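Local coordinates for protein tyrosine--tRNA ligase, mitochondrial (Emericella nidulans, PDB 5IHX) that probably attaches L-tyrosine to its cognate mitochondrial tRNA at the expense of ATP, as a class I aminoacyl-tRNA synthetase whose pocket here holds tyrosine, at residues Phe315-Pro320 and Ala358-Phe363. Residues are numbered along the deposited sequence; the frame is centred on the assembly and turned at random.
Sequences FFVRTP and ALAYEF
The ring of F316 meets F363 on one face, where CB of F363 lies toward the rim, and has CD1 of its own neighbour F315 over the opposite face; at its edge, near the ring plane, sits L359 CD2, 3.7 Å from F316 CD1. The two phenyl rings are neither stacked nor edge-to-face: their planes meet at 41°, and F316 CZ rides over the rim of the F363 face, with F316 CE2 3.3 Å from F363 CD2. With CG anti to the backbone N (chi1 -171°), F363 carries its ring to F316 at an oblique angle. A360 CB lies 3.7 Å from F316 CB and 3.6 Å from V317 CG1, where the CA atoms of F316 and A360 are 4.9 Å apart. Where helix 309-317 ends, the buried T319 OG1 donates to F316 O at 2.6 Å, a carbonyl that also accepts T319 N from the same face. F331 of helix 321-331 adds an edge-to-face ring to F316. This joins two helices of the helical region following the last sheet strand. Between 315-320 and 358-363 side-chain contact is essentially apolar, with Q356 to T319 O and R353 to V317 O as adjoining polar ties; giving its proton to F316 O probably eases OG1 against L359 CD2.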
ATOM      1  N   PHE A 315      21.130 -13.927  34.940  1.00 33.55           N
ATOM      2  CA  PHE A 315      19.708 -13.920  34.636  1.00 31.06           C
ATOM      3  C   PHE A 315      19.134 -15.334  34.658  1.00 34.74           C
ATOM      4  O   PHE A 315      18.069 -15.572  35.226  1.00 31.76           O
ATOM      5  CB  PHE A 315      19.444 -13.269  33.280  1.00 29.38           C
ATOM      6  CG  PHE A 315      18.017 -13.381  32.827  1.00 32.40           C
ATOM      7  CD1 PHE A 315      17.655 -14.277  31.836  1.00 34.90           C
ATOM      8  CD2 PHE A 315      17.035 -12.586  33.399  1.00 32.59           C
ATOM      9  CE1 PHE A 315      16.339 -14.376  31.418  1.00 39.20           C
ATOM     10  CE2 PHE A 315      15.719 -12.684  32.988  1.00 37.31           C
ATOM     11  CZ  PHE A 315      15.370 -13.579  31.997  1.00 36.90           C
ATOM     12  N   PHE A 316      19.844 -16.271  34.039  1.00 30.59           N
ATOM     13  CA  PHE A 316      19.358 -17.642  33.952  1.00 25.38           C
ATOM     14  C   PHE A 316      19.540 -18.449  35.241  1.00 25.81           C
ATOM     15  O   PHE A 316      18.745 -19.351  35.507  1.00 35.11           O
ATOM     16  CB  PHE A 316      20.038 -18.359  32.783  1.00 24.67           C
ATOM     17  CG  PHE A 316      19.371 -18.108  31.459  1.00 29.68           C
ATOM     18  CD1 PHE A 316      18.219 -18.794  31.109  1.00 31.62           C
ATOM     19  CD2 PHE A 316      19.882 -17.175  30.573  1.00 31.92           C
ATOM     20  CE1 PHE A 316      17.598 -18.564  29.896  1.00 29.81           C
ATOM     21  CE2 PHE A 316      19.264 -16.941  29.361  1.00 32.64           C
ATOM     22  CZ  PHE A 316      18.120 -17.635  29.023  1.00 31.53           C
ATOM     23  N   VAL A 317      20.558 -18.143  36.046  1.00 30.72           N
ATOM     24  CA  VAL A 317      20.711 -18.853  37.319  1.00 31.78           C
ATOM     25  C   VAL A 317      19.596 -18.457  38.292  1.00 30.98           C
ATOM     26  O   VAL A 317      19.291 -19.199  39.221  1.00 38.13           O
ATOM     27  CB  VAL A 317      22.088 -18.618  38.001  1.00 34.19           C
ATOM     28  CG1 VAL A 317      23.213 -19.187  37.158  1.00 38.74           C
ATOM     29  CG2 VAL A 317      22.320 -17.167  38.272  1.00 42.24           C
ATOM     30  N   ARG A 318      18.998 -17.287  38.079  1.00 35.43           N
ATOM     31  CA  ARG A 318      17.897 -16.822  38.925  1.00 34.18           C
ATOM     32  C   ARG A 318      16.546 -17.371  38.472  1.00 33.76           C
ATOM     33  O   ARG A 318      15.510 -16.979  39.006  1.00 38.59           O
ATOM     34  CB  ARG A 318      17.825 -15.290  38.938  1.00 34.36           C
ATOM     35  CG  ARG A 318      19.001 -14.592  39.593  1.00 44.79           C
ATOM     36  CD  ARG A 318      18.689 -13.123  39.827  1.00 49.61           C
ATOM     37  NE  ARG A 318      18.335 -12.429  38.588  1.00 60.81           N
ATOM     38  CZ  ARG A 318      19.178 -11.709  37.850  1.00 72.37           C
ATOM     39  NH1 ARG A 318      20.451 -11.577  38.207  1.00 87.38           N
ATOM     40  NH2 ARG A 318      18.746 -11.119  36.742  1.00 55.46           N
ATOM     41  N   THR A 319      16.550 -18.267  37.489  1.00 35.17           N
ATOM     42  CA  THR A 319      15.312 -18.883  37.021  1.00 28.56           C
ATOM     43  C   THR A 319      14.614 -19.588  38.188  1.00 35.95           C
ATOM     44  O   THR A 319      15.253 -20.351  38.914  1.00 32.21           O
ATOM     45  CB  THR A 319      15.576 -19.895  35.882  1.00 26.81           C
ATOM     46  OG1 THR A 319      16.208 -19.234  34.780  1.00 31.57           O
ATOM     47  CG2 THR A 319      14.277 -20.533  35.406  1.00 29.81           C
ATOM     48  N   PRO A 320      13.306 -19.326  38.383  1.00 38.07           N
ATOM     49  CA  PRO A 320      12.584 -19.970  39.492  1.00 33.28           C
ATOM     50  C   PRO A 320      12.608 -21.494  39.419  1.00 27.92           C
ATOM     51  O   PRO A 320      12.642 -22.059  38.327  1.00 30.96           O
ATOM     52  CB  PRO A 320      11.150 -19.448  39.336  1.00 40.38           C
ATOM     53  CG  PRO A 320      11.277 -18.188  38.565  1.00 42.24           C
ATOM     54  CD  PRO A 320      12.442 -18.384  37.645  1.00 40.14           C
ATOM     55  N   ALA A 358      23.154 -25.417  35.015  1.00 23.80           N
ATOM     56  CA  ALA A 358      23.233 -26.152  33.758  1.00 24.27           C
ATOM     57  C   ALA A 358      22.529 -25.371  32.648  1.00 26.42           C
ATOM     58  O   ALA A 358      23.001 -25.329  31.513  1.00 27.49           O
ATOM     59  CB  ALA A 358      22.623 -27.533  33.908  1.00 25.63           C
ATOM     60  N   LEU A 359      21.404 -24.752  32.990  1.00 30.17           N
ATOM     61  CA  LEU A 359      20.642 -23.949  32.040  1.00 27.38           C
ATOM     62  C   LEU A 359      21.437 -22.724  31.612  1.00 27.65           C
ATOM     63  O   LEU A 359      21.541 -22.419  30.424  1.00 26.65           O
ATOM     64  CB  LEU A 359      19.310 -23.514  32.654  1.00 23.75           C
ATOM     65  CG  LEU A 359      18.522 -22.425  31.916  1.00 21.99           C
ATOM     66  CD1 LEU A 359      18.077 -22.903  30.547  1.00 23.32           C
ATOM     67  CD2 LEU A 359      17.331 -21.972  32.748  1.00 30.28           C
ATOM     68  N   ALA A 360      21.993 -22.021  32.594  1.00 26.92           N
ATOM     69  CA  ALA A 360      22.761 -20.810  32.336  1.00 22.22           C
ATOM     70  C   ALA A 360      23.991 -21.109  31.489  1.00 27.94           C
ATOM     71  O   ALA A 360      24.309 -20.371  30.559  1.00 21.58           O
ATOM     72  CB  ALA A 360      23.169 -20.157  33.648  1.00 25.95           C
ATOM     73  N   TYR A 361      24.680 -22.198  31.814  1.00 28.71           N
ATOM     74  CA  TYR A 361      25.896 -22.563  31.101  1.00 25.55           C
ATOM     75  C   TYR A 361      25.603 -22.853  29.636  1.00 27.32           C
ATOM     76  O   TYR A 361      26.268 -22.322  28.745  1.00 27.78           O
ATOM     77  CB  TYR A 361      26.560 -23.780  31.750  1.00 26.88           C
ATOM     78  CG  TYR A 361      27.862 -24.175  31.086  1.00 28.35           C
ATOM     79  CD1 TYR A 361      29.078 -23.707  31.565  1.00 39.89           C
ATOM     80  CD2 TYR A 361      27.873 -25.005  29.972  1.00 26.98           C
ATOM     81  CE1 TYR A 361      30.269 -24.060  30.957  1.00 43.64           C
ATOM     82  CE2 TYR A 361      29.054 -25.362  29.358  1.00 33.65           C
ATOM     83  CZ  TYR A 361      30.250 -24.887  29.853  1.00 40.84           C
ATOM     84  OH  TYR A 361      31.429 -25.242  29.240  1.00 41.52           O
ATOM     85  N   GLU A 362      24.609 -23.701  29.396  1.00 24.01           N
ATOM     86  CA  GLU A 362      24.254 -24.099  28.041  1.00 26.57           C
ATOM     87  C   GLU A 362      23.901 -22.905  27.165  1.00 25.47           C
ATOM     88  O   GLU A 362      24.376 -22.798  26.035  1.00 28.66           O
ATOM     89  CB  GLU A 362      23.085 -25.085  28.065  1.00 27.84           C
ATOM     90  CG  GLU A 362      23.468 -26.483  28.519  1.00 26.74           C
ATOM     91  CD  GLU A 362      24.418 -27.167  27.552  1.00 41.08           C
ATOM     92  OE1 GLU A 362      25.382 -27.810  28.021  1.00 43.12           O
ATOM     93  OE2 GLU A 362      24.198 -27.064  26.325  1.00 34.75           O
ATOM     94  N   PHE A 363      23.074 -22.004  27.683  1.00 24.34           N
ATOM     95  CA  PHE A 363      22.606 -20.891  26.873  1.00 27.91           C
ATOM     96  C   PHE A 363      23.721 -19.885  26.622  1.00 26.76           C
ATOM     97  O   PHE A 363      23.803 -19.304  25.540  1.00 28.95           O
ATOM     98  CB  PHE A 363      21.415 -20.193  27.527  1.00 30.70           C
ATOM     99  CG  PHE A 363      20.760 -19.182  26.633  1.00 31.19           C
ATOM    100  CD1 PHE A 363      19.889 -19.586  25.637  1.00 37.95           C
ATOM    101  CD2 PHE A 363      21.032 -17.833  26.771  1.00 29.20           C
ATOM    102  CE1 PHE A 363      19.291 -18.661  24.804  1.00 41.31           C
ATOM    103  CE2 PHE A 363      20.438 -16.905  25.943  1.00 31.71           C
ATOM    104  CZ  PHE A 363      19.568 -17.319  24.959  1.00 36.16           C
TER